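Local coordinates for protein endonuclease 2 (PDB 4CXP) that cleaves RNA and single-stranded DNA endonucleolytically, and double-stranded DNA to a lesser extent, with the help of three divalent metal ions, at residues G123-P128 against D207-E212; Y68-D73 against C84-I89; V131-D136 against A216-A221. One frame throughout, in Å; residues are numbered along the deposited sequence.

Helix 206-221 ties the three sites together. Its start packs on the turn after helix 111-124 in contact 1, and its last residues pack on strand 131-133 in contact 3, with centres about 11 Å apart. Contact 2, between helix 70-73 and the start of helix 85-96, lies about 10 Å from contact 1 and about 15 Å from contact 3, centre to centre. It touches contact 1 directly, through Tyr68 and Asp207. Along the chain contact 2 closes first, whereas contacts 1 and 3 interleave. Helix 206-221 thus connects the zinc-bearing centre with two outer parts of a single S1/P1 nuclease fold.

Contact 1 (G123-P128 against D207-E212). With ZN (zinc ion), chain E; ZN (zinc ion), chain G.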
ATOM      1  N   GLY A 123      -3.139   0.345   0.558  1.00  8.17           N
ATOM      2  CA  GLY A 123      -1.798   0.819   0.359  1.00  8.24           C
ATOM      3  C   GLY A 123      -0.735  -0.214   0.661  1.00  7.66           C
ATOM      4  O   GLY A 123       0.143  -0.476  -0.161  1.00  7.85           O
ATOM      5  N   ASP A 124      -0.792  -0.826   1.841  1.00  7.35           N
ATOM      6  CA  ASP A 124       0.246  -1.757   2.239  1.00  7.35           C
ATOM      7  C   ASP A 124       0.357  -2.941   1.285  1.00  7.42           C
ATOM      8  O   ASP A 124       1.463  -3.404   1.029  1.00  7.84           O
ATOM      9  CB  ASP A 124       0.053  -2.225   3.687  1.00  7.92           C
ATOM     10  CG  ASP A 124       0.709  -1.325   4.715  1.00  7.77           C
ATOM     11  OD1 ASP A 124       1.337  -0.337   4.299  1.00  8.53           O
ATOM     12  OD2 ASP A 124       0.571  -1.639   5.909  1.00  8.67           O
ATOM     13  N   ILE A 125      -0.758  -3.455   0.749  1.00  7.28           N
ATOM     14  CA  ILE A 125      -0.680  -4.607  -0.140  1.00  7.49           C
ATOM     15  C   ILE A 125       0.017  -4.264  -1.444  1.00  7.33           C
ATOM     16  O   ILE A 125       0.365  -5.170  -2.197  1.00  8.17           O
ATOM     17  CB  ILE A 125      -2.059  -5.253  -0.363  1.00  7.72           C
ATOM     18  CG1 ILE A 125      -1.918  -6.705  -0.811  1.00  8.66           C
ATOM     19  CG2 ILE A 125      -2.912  -4.425  -1.322  1.00  8.68           C
ATOM     20  CD1 ILE A 125      -3.228  -7.464  -0.748  1.00  9.40           C
ATOM     21  N   HIS A 126       0.235  -2.977  -1.720  1.00  7.17           N
ATOM     22  CA  HIS A 126       0.991  -2.533  -2.885  1.00  6.92           C
ATOM     23  C   HIS A 126       2.470  -2.293  -2.631  1.00  6.93           C
ATOM     24  O   HIS A 126       3.214  -2.081  -3.583  1.00  7.48           O
ATOM     25  CB  HIS A 126       0.336  -1.290  -3.515  1.00  7.01           C
ATOM     26  CG  HIS A 126      -0.871  -1.625  -4.325  1.00  6.92           C
ATOM     27  ND1 HIS A 126      -2.131  -1.772  -3.806  1.00  7.41           N
ATOM     28  CD2 HIS A 126      -0.976  -1.925  -5.639  1.00  7.53           C
ATOM     29  CE1 HIS A 126      -2.955  -2.154  -4.774  1.00  7.40           C
ATOM     30  NE2 HIS A 126      -2.284  -2.252  -5.901  1.00  7.88           N
ATOM     31  N   GLN A 127       2.908  -2.313  -1.382  1.00  7.03           N
ATOM     32  CA  GLN A 127       4.333  -2.168  -1.089  1.00  7.25           C
ATOM     33  C   GLN A 127       4.951  -3.552  -1.335  1.00  7.35           C
ATOM     34  O   GLN A 127       4.567  -4.512  -0.677  1.00  7.81           O
ATOM     35  CB  GLN A 127       4.503  -1.699   0.367  1.00  7.75           C
ATOM     36  CG  GLN A 127       5.752  -0.888   0.691  1.00  7.67           C
ATOM     37  CD  GLN A 127       7.035  -1.697   0.760  1.00  7.82           C
ATOM     38  OE1 GLN A 127       7.413  -2.358  -0.209  1.00  8.34           O
ATOM     39  NE2 GLN A 127       7.725  -1.629   1.887  1.00  8.01           N
ATOM     40  N   PRO A 128       5.862  -3.703  -2.323  1.00  7.56           N
ATOM     41  CA  PRO A 128       6.366  -5.048  -2.622  1.00  8.41           C
ATOM     42  C   PRO A 128       6.850  -5.829  -1.412  1.00  8.11           C
ATOM     43  O   PRO A 128       6.601  -7.038  -1.306  1.00  9.21           O
ATOM     44  CB  PRO A 128       7.478  -4.773  -3.633  1.00  8.85           C
ATOM     45  CG  PRO A 128       6.999  -3.527  -4.339  1.00  8.65           C
ATOM     46  CD  PRO A 128       6.405  -2.693  -3.237  1.00  7.66           C
ATOM     47  N   ASP A 207      -5.820 -10.448  -3.938  1.00 11.17           N
ATOM     48  CA  ASP A 207      -4.858 -11.476  -4.294  1.00 11.65           C
ATOM     49  C   ASP A 207      -4.115 -11.129  -5.586  1.00 11.38           C
ATOM     50  O   ASP A 207      -2.951 -11.506  -5.768  1.00 12.17           O
ATOM     51  CB  ASP A 207      -5.537 -12.842  -4.362  1.00 13.66           C
ATOM     52  CG  ASP A 207      -6.107 -13.280  -3.007  1.00 15.81           C
ATOM     53  OD1 ASP A 207      -5.538 -12.914  -1.962  1.00 15.50           O
ATOM     54  OD2 ASP A 207      -7.156 -13.958  -2.974  1.00 23.01           O
ATOM     55  N   ILE A 208      -4.778 -10.409  -6.485  1.00 11.05           N
ATOM     56  CA  ILE A 208      -4.148  -9.926  -7.709  0.70 11.31           C
ATOM     57  C   ILE A 208      -2.961  -9.023  -7.351  1.00  9.68           C
ATOM     58  O   ILE A 208      -1.869  -9.107  -7.918  1.00 10.72           O
ATOM     59  CB  ILE A 208      -5.189  -9.136  -8.566  0.70 12.80           C
ATOM     60  CG1 ILE A 208      -6.353 -10.046  -8.989  0.70 15.71           C
ATOM     61  CG2 ILE A 208      -4.527  -8.479  -9.771  0.70 13.50           C
ATOM     62  CD1 ILE A 208      -5.951 -11.262  -9.790  0.70 20.48           C
ATOM     63  N   TYR A 209      -3.206  -8.123  -6.411  1.00  8.45           N
ATOM     64  CA  TYR A 209      -2.253  -7.101  -6.050  1.00  8.51           C
ATOM     65  C   TYR A 209      -1.068  -7.696  -5.309  1.00  8.44           C
ATOM     66  O   TYR A 209       0.085  -7.315  -5.524  1.00  8.57           O
ATOM     67  CB  TYR A 209      -2.911  -5.993  -5.223  1.00  9.23           C
ATOM     68  CG  TYR A 209      -4.283  -5.558  -5.717  1.00  9.09           C
ATOM     69  CD1 TYR A 209      -4.652  -5.663  -7.052  1.00  9.96           C
ATOM     70  CD2 TYR A 209      -5.211  -5.050  -4.840  1.00 10.32           C
ATOM     71  CE1 TYR A 209      -5.909  -5.316  -7.497  1.00 10.69           C
ATOM     72  CE2 TYR A 209      -6.483  -4.674  -5.276  1.00 11.60           C
ATOM     73  CZ  TYR A 209      -6.811  -4.807  -6.611  1.00 11.65           C
ATOM     74  OH  TYR A 209      -8.064  -4.437  -7.062  1.00 15.37           O
ATOM     75  N   ALA A 210      -1.350  -8.661  -4.442  1.00  8.59           N
ATOM     76  CA  ALA A 210      -0.304  -9.354  -3.725  1.00  8.97           C
ATOM     77  C   ALA A 210       0.592 -10.162  -4.640  1.00  9.04           C
ATOM     78  O   ALA A 210       1.801 -10.190  -4.479  1.00  9.33           O
ATOM     79  CB  ALA A 210      -0.901 -10.236  -2.634  1.00  9.86           C
ATOM     80  N   SER A 211      -0.001 -10.830  -5.628  1.00  9.25           N
ATOM     81  CA  SER A 211       0.794 -11.618  -6.581  0.70  9.80           C
ATOM     82  C   SER A 211       1.733 -10.747  -7.393  1.00  9.09           C
ATOM     83  O   SER A 211       2.888 -11.120  -7.609  1.00 10.12           O
ATOM     84  CB  SER A 211      -0.123 -12.444  -7.476  0.70 12.19           C
ATOM     85  OG  SER A 211      -0.655 -13.518  -6.763  0.70 15.94           O
ATOM     86  N   GLU A 212       1.273  -9.567  -7.802  1.00  8.21           N
ATOM     87  CA  GLU A 212       2.156  -8.589  -8.455  1.00  8.67           C
ATOM     88  C   GLU A 212       3.277  -8.182  -7.522  1.00  7.94           C
ATOM     89  O   GLU A 212       4.410  -7.955  -7.948  1.00  8.47           O
ATOM     90  CB  GLU A 212       1.376  -7.313  -8.815  1.00  9.45           C
ATOM     91  CG  GLU A 212       0.272  -7.443  -9.862  1.00  9.79           C
ATOM     92  CD  GLU A 212      -0.689  -6.275  -9.884  1.00  9.57           C
ATOM     93  OE1 GLU A 212      -0.688  -5.477  -8.927  1.00  9.03           O
ATOM     94  OE2 GLU A 212      -1.459  -6.153 -10.882  1.00  9.89           O
TER
HETATM   95 ZN    ZN E 931       0.922  -0.585   7.755  1.00  9.99          ZN
HETATM   96 ZN    ZN G 933       2.352   1.285   5.100  1.00  8.08          ZN
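Apolar contact begins at Ile125, whose CD1 lies 4.1 Å from Ala210 CB, while its other branch, CG2, sits near the plane of the Tyr209 ring at its edge and 4.2 Å from Tyr209 CB. With CG1 anti to the backbone N (chi1 -158°), the longer branch reaches Ala210 of helix 206-221. Val85, Ala86 and Ile89 of helix 85-96 also touch Ile125.

The aromatic contact is between His126 and Tyr209. The rings meet obliquely, planes at 31° and centroids 5.1 Å apart, and His126 CE1 approaches Tyr209 CD2 to 3.7 Å. His126 ND1 is hydrogen-bonded to Met122 O, one turn back, which helps fix the rotation of the imidazole.

Backbone bonds shape the turn: His126 N donates to Gly123 O, and Gln127 N to Asp124 O at 3.0 Å, closing a type I beta turn from Asp124 to Gln127.

Metal bonds lie on the side away from the helix. Asp124 OD1 binds one zinc at 2.1 Å, together with the backbone N of Trp1 and NE2 of His6, and OD2 binds a second, shared with Asp45, His58 and His120. Such a bridging aspartate is a hallmark of the trinuclear zinc site of S1/P1 nucleases.

Contact 2 (Y68-D73 against C84-I89); sequences YQYNRD and CVAGAI
Two tyrosines of 68-73 reach the first turn of helix 85-96 end-first and edge-first. Tyr68 presents its hydroxyl: Tyr68 OH lies 3.5 Å from Ala86 CB. Tyr68 holds CG anti to its backbone N (chi1 163°), which directs the ring at the helix. That hydroxyl is also hydrogen-bonded to Asp207 OD1 of helix 206-221, so the buried oxygen has a polar partner beside the methyl group. Tyr70 runs alongside and turns the rim of its ring to the helix. Ala86 CB and Gly87 N both lie near the ring plane at this edge, Tyr70 CD2 being 4.2 Å from Ala86 CB. Farther along the ring, Tyr70 OH passes 3.9 Å from Gly87 CA.

Between the tyrosines, the backbone N of Tyr70 sits 3.6 Å above one face of the Tyr68 ring, offset toward its rim. Both residues belong to a stretch that probably binds substrate. The short loop between the two segments, closed by the Cys74-Cys84 disulfide, joins two helices of the S1/P1 nuclease fold, with Cys84 at the N-cap of helix 85-96.

Away from that helix, the short helix 70-73 is held by Asp73. Asp73 OD2 accepts from Gln69 N, the backbone nitrogen of the N-cap residue, the donor approaching from above the carboxylate plane. Arg72 grips the same carboxylate side-on: Arg72 NE meets Asp73 OD1 at 2.8 Å in a nearly straight bond, 173° at the hydrogen, and NH2 donates to the syn lone pair of OD2. Ser67 OG takes a further bond from Arg72 NH2.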
ATOM      1  N   TYR A  68       2.647 -16.107  -4.647  1.00 11.81           N
ATOM      2  CA  TYR A  68       1.700 -15.886  -3.572  1.00 11.83           C
ATOM      3  C   TYR A  68       0.436 -16.680  -3.878  1.00 12.52           C
ATOM      4  O   TYR A  68      -0.057 -16.654  -4.998  1.00 13.39           O
ATOM      5  CB  TYR A  68       1.331 -14.406  -3.448  1.00 12.79           C
ATOM      6  CG  TYR A  68       0.072 -14.186  -2.652  1.00 12.32           C
ATOM      7  CD1 TYR A  68       0.068 -14.312  -1.273  1.00 12.41           C
ATOM      8  CD2 TYR A  68      -1.134 -13.913  -3.281  1.00 13.12           C
ATOM      9  CE1 TYR A  68      -1.100 -14.171  -0.538  1.00 12.67           C
ATOM     10  CE2 TYR A  68      -2.299 -13.755  -2.559  1.00 13.23           C
ATOM     11  CZ  TYR A  68      -2.285 -13.878  -1.186  1.00 12.66           C
ATOM     12  OH  TYR A  68      -3.438 -13.695  -0.444  1.00 14.24           O
ATOM     13  N   GLN A  69      -0.068 -17.376  -2.868  1.00 12.18           N
ATOM     14  CA  GLN A  69      -1.371 -18.026  -2.929  1.00 12.80           C
ATOM     15  C   GLN A  69      -2.080 -17.792  -1.606  1.00 13.29           C
ATOM     16  O   GLN A  69      -1.507 -18.039  -0.546  1.00 14.09           O
ATOM     17  CB  GLN A  69      -1.250 -19.536  -3.178  1.00 14.16           C
ATOM     18  CG  GLN A  69      -0.571 -19.896  -4.484  1.00 16.29           C
ATOM     19  CD  GLN A  69      -0.467 -21.382  -4.734  1.00 18.85           C
ATOM     20  OE1 GLN A  69      -0.502 -21.837  -5.887  1.00 22.16           O
ATOM     21  NE2 GLN A  69      -0.319 -22.147  -3.670  1.00 20.25           N
ATOM     22  N   TYR A  70      -3.326 -17.330  -1.665  1.00 13.70           N
ATOM     23  CA  TYR A  70      -4.083 -17.023  -0.452  1.00 13.43           C
ATOM     24  C   TYR A  70      -4.125 -18.203   0.514  1.00 14.89           C
ATOM     25  O   TYR A  70      -3.823 -18.074   1.697  1.00 14.79           O
ATOM     26  CB  TYR A  70      -5.500 -16.583  -0.805  1.00 14.69           C
ATOM     27  CG  TYR A  70      -6.338 -16.169   0.386  1.00 14.43           C
ATOM     28  CD1 TYR A  70      -7.013 -17.108   1.154  1.00 17.42           C
ATOM     29  CD2 TYR A  70      -6.452 -14.837   0.742  1.00 15.00           C
ATOM     30  CE1 TYR A  70      -7.770 -16.727   2.251  1.00 19.39           C
ATOM     31  CE2 TYR A  70      -7.208 -14.451   1.829  1.00 15.88           C
ATOM     32  CZ  TYR A  70      -7.856 -15.390   2.580  1.00 18.11           C
ATOM     33  OH  TYR A  70      -8.621 -14.999   3.663  1.00 22.77           O
ATOM     34  N   ASN A  71      -4.534 -19.361   0.032  1.00 16.27           N
ATOM     35  CA  ASN A  71      -4.706 -20.461   0.973  1.00 18.28           C
ATOM     36  C   ASN A  71      -3.396 -20.876   1.631  1.00 19.33           C
ATOM     37  O   ASN A  71      -3.386 -21.232   2.810  1.00 22.92           O
ATOM     38  CB  ASN A  71      -5.432 -21.647   0.328  1.00 22.28           C
ATOM     39  CG  ASN A  71      -6.886 -21.337   0.030  1.00 23.30           C
ATOM     40  OD1 ASN A  71      -7.537 -20.568   0.743  1.00 26.85           O
ATOM     41  ND2 ASN A  71      -7.415 -21.964  -1.009  1.00 27.99           N
ATOM     42  N   ARG A  72      -2.292 -20.795   0.898  1.00 17.14           N
ATOM     43  CA  ARG A  72      -0.997 -21.187   1.440  1.00 18.07           C
ATOM     44  C   ARG A  72      -0.452 -20.107   2.390  1.00 16.07           C
ATOM     45  O   ARG A  72       0.110 -20.425   3.432  1.00 18.80           O
ATOM     46  CB  ARG A  72       0.005 -21.330   0.287  1.00 19.47           C
ATOM     47  CG  ARG A  72       1.311 -22.003   0.679  1.00 21.48           C
ATOM     48  CD  ARG A  72       2.287 -22.022  -0.485  1.00 21.98           C
ATOM     49  NE  ARG A  72       2.646 -20.669  -0.880  1.00 18.54           N
ATOM     50  CZ  ARG A  72       3.162 -20.315  -2.056  1.00 18.70           C
ATOM     51  NH1 ARG A  72       3.423 -21.204  -3.008  1.00 22.26           N
ATOM     52  NH2 ARG A  72       3.408 -19.034  -2.283  1.00 17.64           N
ATOM     53  N   ASP A  73      -0.591 -18.841   2.016  1.00 14.65           N
ATOM     54  CA  ASP A  73       0.171 -17.756   2.638  1.00 13.68           C
ATOM     55  C   ASP A  73      -0.632 -16.832   3.529  1.00 13.86           C
ATOM     56  O   ASP A  73      -0.036 -16.132   4.366  1.00 14.63           O
ATOM     57  CB  ASP A  73       0.867 -16.913   1.560  1.00 14.41           C
ATOM     58  CG  ASP A  73       1.763 -17.719   0.649  1.00 14.18           C
ATOM     59  OD1 ASP A  73       2.408 -18.673   1.117  1.00 17.02           O
ATOM     60  OD2 ASP A  73       1.845 -17.386  -0.540  1.00 14.48           O
ATOM     61  N   CYS A  84      -3.882 -11.801   7.314  1.00 11.70           N
ATOM     62  CA  CYS A  84      -2.859 -11.149   6.517  0.70 10.33           C
ATOM     63  C   CYS A  84      -3.529  -9.966   5.815  1.00  9.78           C
ATOM     64  O   CYS A  84      -4.745  -9.805   5.890  1.00 11.10           O
ATOM     65  CB  CYS A  84      -2.238 -12.116   5.504  0.70 11.33           C
ATOM     66  SG  CYS A  84      -3.170 -12.348   3.962  0.70 13.63           S
ATOM     67  N   VAL A  85      -2.758  -9.146   5.112  1.00  9.36           N
ATOM     68  CA  VAL A  85      -3.335  -7.947   4.513  1.00  9.07           C
ATOM     69  C   VAL A  85      -4.423  -8.256   3.480  1.00  9.39           C
ATOM     70  O   VAL A  85      -5.370  -7.487   3.359  1.00 10.02           O
ATOM     71  CB  VAL A  85      -2.218  -7.013   3.980  1.00  8.59           C
ATOM     72  CG1 VAL A  85      -1.462  -7.581   2.793  1.00  9.13           C
ATOM     73  CG2 VAL A  85      -2.752  -5.635   3.690  1.00  9.08           C
ATOM     74  N   ALA A  86      -4.284  -9.335   2.707  1.00  9.93           N
ATOM     75  CA  ALA A  86      -5.357  -9.711   1.779  1.00 10.56           C
ATOM     76  C   ALA A  86      -6.651 -10.049   2.526  1.00 10.85           C
ATOM     77  O   ALA A  86      -7.733  -9.602   2.159  1.00 11.45           O
ATOM     78  CB  ALA A  86      -4.941 -10.872   0.874  1.00 11.27           C
ATOM     79  N   GLY A  87      -6.544 -10.878   3.558  1.00 11.08           N
ATOM     80  CA  GLY A  87      -7.693 -11.228   4.369  1.00 11.48           C
ATOM     81  C   GLY A  87      -8.324 -10.021   5.043  1.00 10.77           C
ATOM     82  O   GLY A  87      -9.546  -9.931   5.152  1.00 11.72           O
ATOM     83  N   ALA A  88      -7.500  -9.073   5.470  1.00 10.41           N
ATOM     84  CA  ALA A  88      -8.005  -7.845   6.073  1.00 10.47           C
ATOM     85  C   ALA A  88      -8.784  -7.023   5.051  1.00 10.03           C
ATOM     86  O   ALA A  88      -9.837  -6.474   5.360  1.00 10.79           O
ATOM     87  CB  ALA A  88      -6.876  -7.036   6.661  1.00 11.19           C
ATOM     88  N   ILE A  89      -8.272  -6.931   3.826  1.00  9.98           N
ATOM     89  CA  ILE A  89      -9.000  -6.189   2.804  1.00  9.96           C
ATOM     90  C   ILE A  89     -10.368  -6.834   2.550  1.00 10.28           C
ATOM     91  O   ILE A  89     -11.363  -6.137   2.478  1.00 11.10           O
ATOM     92  CB  ILE A  89      -8.161  -6.035   1.534  1.00  9.93           C
ATOM     93  CG1 ILE A  89      -7.015  -5.045   1.795  1.00  9.50           C
ATOM     94  CG2 ILE A  89      -9.003  -5.581   0.351  1.00 10.95           C
ATOM     95  CD1 ILE A  89      -5.931  -5.051   0.737  1.00 10.04           C
TER

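Contact 3 (V131-D136 against A216-A221)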
ATOM      1  N   VAL A 131       4.662  -8.047   0.830  1.00  9.32           N
ATOM      2  CA  VAL A 131       4.257  -9.377   0.346  1.00  9.87           C
ATOM      3  C   VAL A 131       5.574 -10.044  -0.039  1.00 10.50           C
ATOM      4  O   VAL A 131       6.000 -10.048  -1.217  1.00 12.15           O
ATOM      5  CB  VAL A 131       3.283  -9.337  -0.849  1.00 10.86           C
ATOM      6  CG1 VAL A 131       2.841 -10.749  -1.209  1.00 11.64           C
ATOM      7  CG2 VAL A 131       2.097  -8.437  -0.541  1.00 11.63           C
ATOM      8  N   SER A 132       6.295 -10.507   0.986  1.00 10.74           N
ATOM      9  CA  SER A 132       7.648 -10.978   0.780  1.00 10.91           C
ATOM     10  C   SER A 132       8.048 -11.947   1.866  1.00 11.79           C
ATOM     11  O   SER A 132       7.182 -12.539   2.548  1.00 12.42           O
ATOM     12  CB  SER A 132       8.591  -9.790   0.600  1.00 12.48           C
ATOM     13  OG  SER A 132       8.838  -9.124   1.799  1.00 16.65           O
ATOM     14  N   TYR A 133       9.350 -12.214   1.955  1.00 12.95           N
ATOM     15  CA  TYR A 133       9.774 -13.453   2.556  1.00 13.74           C
ATOM     16  C   TYR A 133       9.669 -13.422   4.062  1.00 13.20           C
ATOM     17  O   TYR A 133      10.244 -12.548   4.742  1.00 15.35           O
ATOM     18  CB  TYR A 133      11.211 -13.788   2.209  1.00 15.04           C
ATOM     19  CG  TYR A 133      11.554 -13.981   0.752  1.00 15.58           C
ATOM     20  CD1 TYR A 133      10.575 -14.059  -0.263  1.00 16.06           C
ATOM     21  CD2 TYR A 133      12.875 -14.145   0.383  1.00 19.09           C
ATOM     22  CE1 TYR A 133      10.941 -14.260  -1.579  1.00 19.55           C
ATOM     23  CE2 TYR A 133      13.231 -14.357  -0.932  1.00 21.13           C
ATOM     24  CZ  TYR A 133      12.264 -14.412  -1.910  1.00 21.79           C
ATOM     25  OH  TYR A 133      12.644 -14.619  -3.213  1.00 29.40           O
ATOM     26  N   ALA A 134       9.077 -14.479   4.605  1.00 14.45           N
ATOM     27  CA  ALA A 134       9.121 -14.683   6.039  1.00 14.81           C
ATOM     28  C   ALA A 134      10.567 -14.735   6.560  1.00 15.91           C
ATOM     29  O   ALA A 134      10.858 -14.250   7.656  1.00 16.14           O
ATOM     30  CB  ALA A 134       8.446 -16.000   6.391  1.00 16.17           C
ATOM     31  N   SER A 135      11.465 -15.351   5.800  1.00 15.47           N
ATOM     32  CA  SER A 135      12.832 -15.606   6.284  1.00 16.31           C
ATOM     33  C   SER A 135      13.662 -14.348   6.581  1.00 16.35           C
ATOM     34  O   SER A 135      14.611 -14.401   7.362  1.00 19.18           O
ATOM     35  CB  SER A 135      13.554 -16.485   5.274  1.00 16.98           C
ATOM     36  OG  SER A 135      13.642 -15.797   4.040  1.00 17.45           O
ATOM     37  N   ASP A 136      13.327 -13.215   5.962  1.00 14.65           N
ATOM     38  CA  ASP A 136      14.017 -11.944   6.268  1.00 15.17           C
ATOM     39  C   ASP A 136      13.061 -10.865   6.765  1.00 13.48           C
ATOM     40  O   ASP A 136      13.367  -9.663   6.737  1.00 13.49           O
ATOM     41  CB  ASP A 136      14.895 -11.467   5.094  1.00 15.46           C
ATOM     42  CG  ASP A 136      14.152 -11.403   3.780  1.00 14.80           C
ATOM     43  OD1 ASP A 136      13.042 -10.853   3.730  1.00 14.65           O
ATOM     44  OD2 ASP A 136      14.686 -11.915   2.770  1.00 18.20           O
ATOM     45  N   ALA A 216       7.364  -8.246  -7.825  1.00  7.56           N
ATOM     46  CA  ALA A 216       8.176  -7.028  -7.719  1.00  7.96           C
ATOM     47  C   ALA A 216       9.236  -7.140  -6.628  1.00  7.93           C
ATOM     48  O   ALA A 216      10.346  -6.637  -6.781  1.00  8.75           O
ATOM     49  CB  ALA A 216       7.303  -5.808  -7.453  1.00  8.47           C
ATOM     50  N   ALA A 217       8.895  -7.792  -5.521  1.00  8.20           N
ATOM     51  CA  ALA A 217       9.880  -8.003  -4.476  1.00  9.26           C
ATOM     52  C   ALA A 217      11.073  -8.765  -5.039  1.00  9.28           C
ATOM     53  O   ALA A 217      12.231  -8.410  -4.792  1.00 10.46           O
ATOM     54  CB  ALA A 217       9.266  -8.730  -3.293  1.00  9.76           C
ATOM     55  N   CYS A 218      10.800  -9.820  -5.815  0.70  9.01           N
ATOM     56  CA  CYS A 218      11.859 -10.609  -6.442  0.70  9.88           C
ATOM     57  C   CYS A 218      12.673  -9.830  -7.443  0.70  9.40           C
ATOM     58  O   CYS A 218      13.906  -9.859  -7.426  0.70 12.77           O
ATOM     59  CB  CYS A 218      11.284 -11.835  -7.160  0.70 10.93           C
ATOM     60  SG  CYS A 218      10.828 -13.189  -6.076  0.70 14.80           S
ATOM     61  N   ASP A 219      11.982  -9.178  -8.363  1.00  8.76           N
ATOM     62  CA  ASP A 219      12.651  -8.602  -9.533  1.00  9.20           C
ATOM     63  C   ASP A 219      13.246  -7.233  -9.297  1.00  8.68           C
ATOM     64  O   ASP A 219      14.133  -6.818 -10.036  1.00 10.24           O
ATOM     65  CB  ASP A 219      11.682  -8.518 -10.711  1.00  9.32           C
ATOM     66  CG  ASP A 219      11.168  -9.864 -11.174  1.00 10.18           C
ATOM     67  OD1 ASP A 219      11.934 -10.851 -11.138  1.00 12.73           O
ATOM     68  OD2 ASP A 219      10.007  -9.928 -11.595  1.00 10.20           O
ATOM     69  N   TRP A 220      12.725  -6.505  -8.308  1.00  8.48           N
ATOM     70  CA  TRP A 220      13.119  -5.136  -8.064  1.00  8.31           C
ATOM     71  C   TRP A 220      13.653  -4.885  -6.662  1.00  8.39           C
ATOM     72  O   TRP A 220      14.660  -4.183  -6.495  1.00  9.68           O
ATOM     73  CB  TRP A 220      11.955  -4.179  -8.330  1.00  8.21           C
ATOM     74  CG  TRP A 220      11.540  -4.059  -9.749  1.00  8.40           C
ATOM     75  CD1 TRP A 220      10.358  -4.444 -10.311  1.00  8.52           C
ATOM     76  CD2 TRP A 220      12.276  -3.411 -10.789  1.00  9.09           C
ATOM     77  NE1 TRP A 220      10.322  -4.094 -11.635  1.00 10.10           N
ATOM     78  CE2 TRP A 220      11.492  -3.460 -11.959  1.00  9.83           C
ATOM     79  CE3 TRP A 220      13.522  -2.779 -10.835  1.00 10.14           C
ATOM     80  CZ2 TRP A 220      11.923  -2.923 -13.171  1.00 11.13           C
ATOM     81  CZ3 TRP A 220      13.947  -2.232 -12.051  1.00 11.76           C
ATOM     82  CH2 TRP A 220      13.151  -2.303 -13.191  1.00 11.76           C
ATOM     83  N   ALA A 221      12.987  -5.369  -5.629  1.00  8.52           N
ATOM     84  CA  ALA A 221      13.381  -4.985  -4.273  1.00  8.36           C
ATOM     85  C   ALA A 221      14.604  -5.753  -3.799  1.00  8.69           C
ATOM     86  O   ALA A 221      15.631  -5.174  -3.461  1.00  9.66           O
ATOM     87  CB  ALA A 221      12.211  -5.120  -3.298  1.00  9.41           C
TER
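Ser132 and Ala217 bring strand 131-133 and the last turns of helix 206-221 together through van der Waals contacts. Their CB atoms lie 4.1 Å apart, and the methyl of Ala217 is also 4.1 Å from Val131 O, so this one small side chain rests on the backbone of the strand as well as on the serine. With small side chains at the interface, the axes of the short segments come within 8.9 Å, at 75° to each other.

The second meeting involves oxygen and sulfur. Tyr133, with CG anti to the carbonyl carbon (chi1 -61°), extends its ring across to the helix. In one of the two modelled conformers of the cysteine, Tyr133 OH lies 3.7 Å from Cys218 SG, a contact left uncertain by the other conformer. The sulfur belongs to the disulfide with Cys66, which anchors the helix to the chain just ahead of Tyr68.

Hydrogen bonds hold each partner from within or from next door. Ser132 OG is bonded to Leu129 O, and the hydroxyl of Tyr222 is shared by Tyr133 N and Asp136 OD1, fastening the end of the strand and the turn after it. In the helix, besides the usual bond from Trp220 N at 2.8 Å, Ala216 O takes one from Ala221 N, five residues on, at 3.1 Å, which makes a pi turn at the C-terminal end.

Backbone bonds from Ser132 to Ile60 and Thr62 place strand 131-133 beside strand 60-62, giving a two-stranded parallel sheet whose strand 131-133 crosses helix 206-221 within the largely helical S1/P1 nuclease fold.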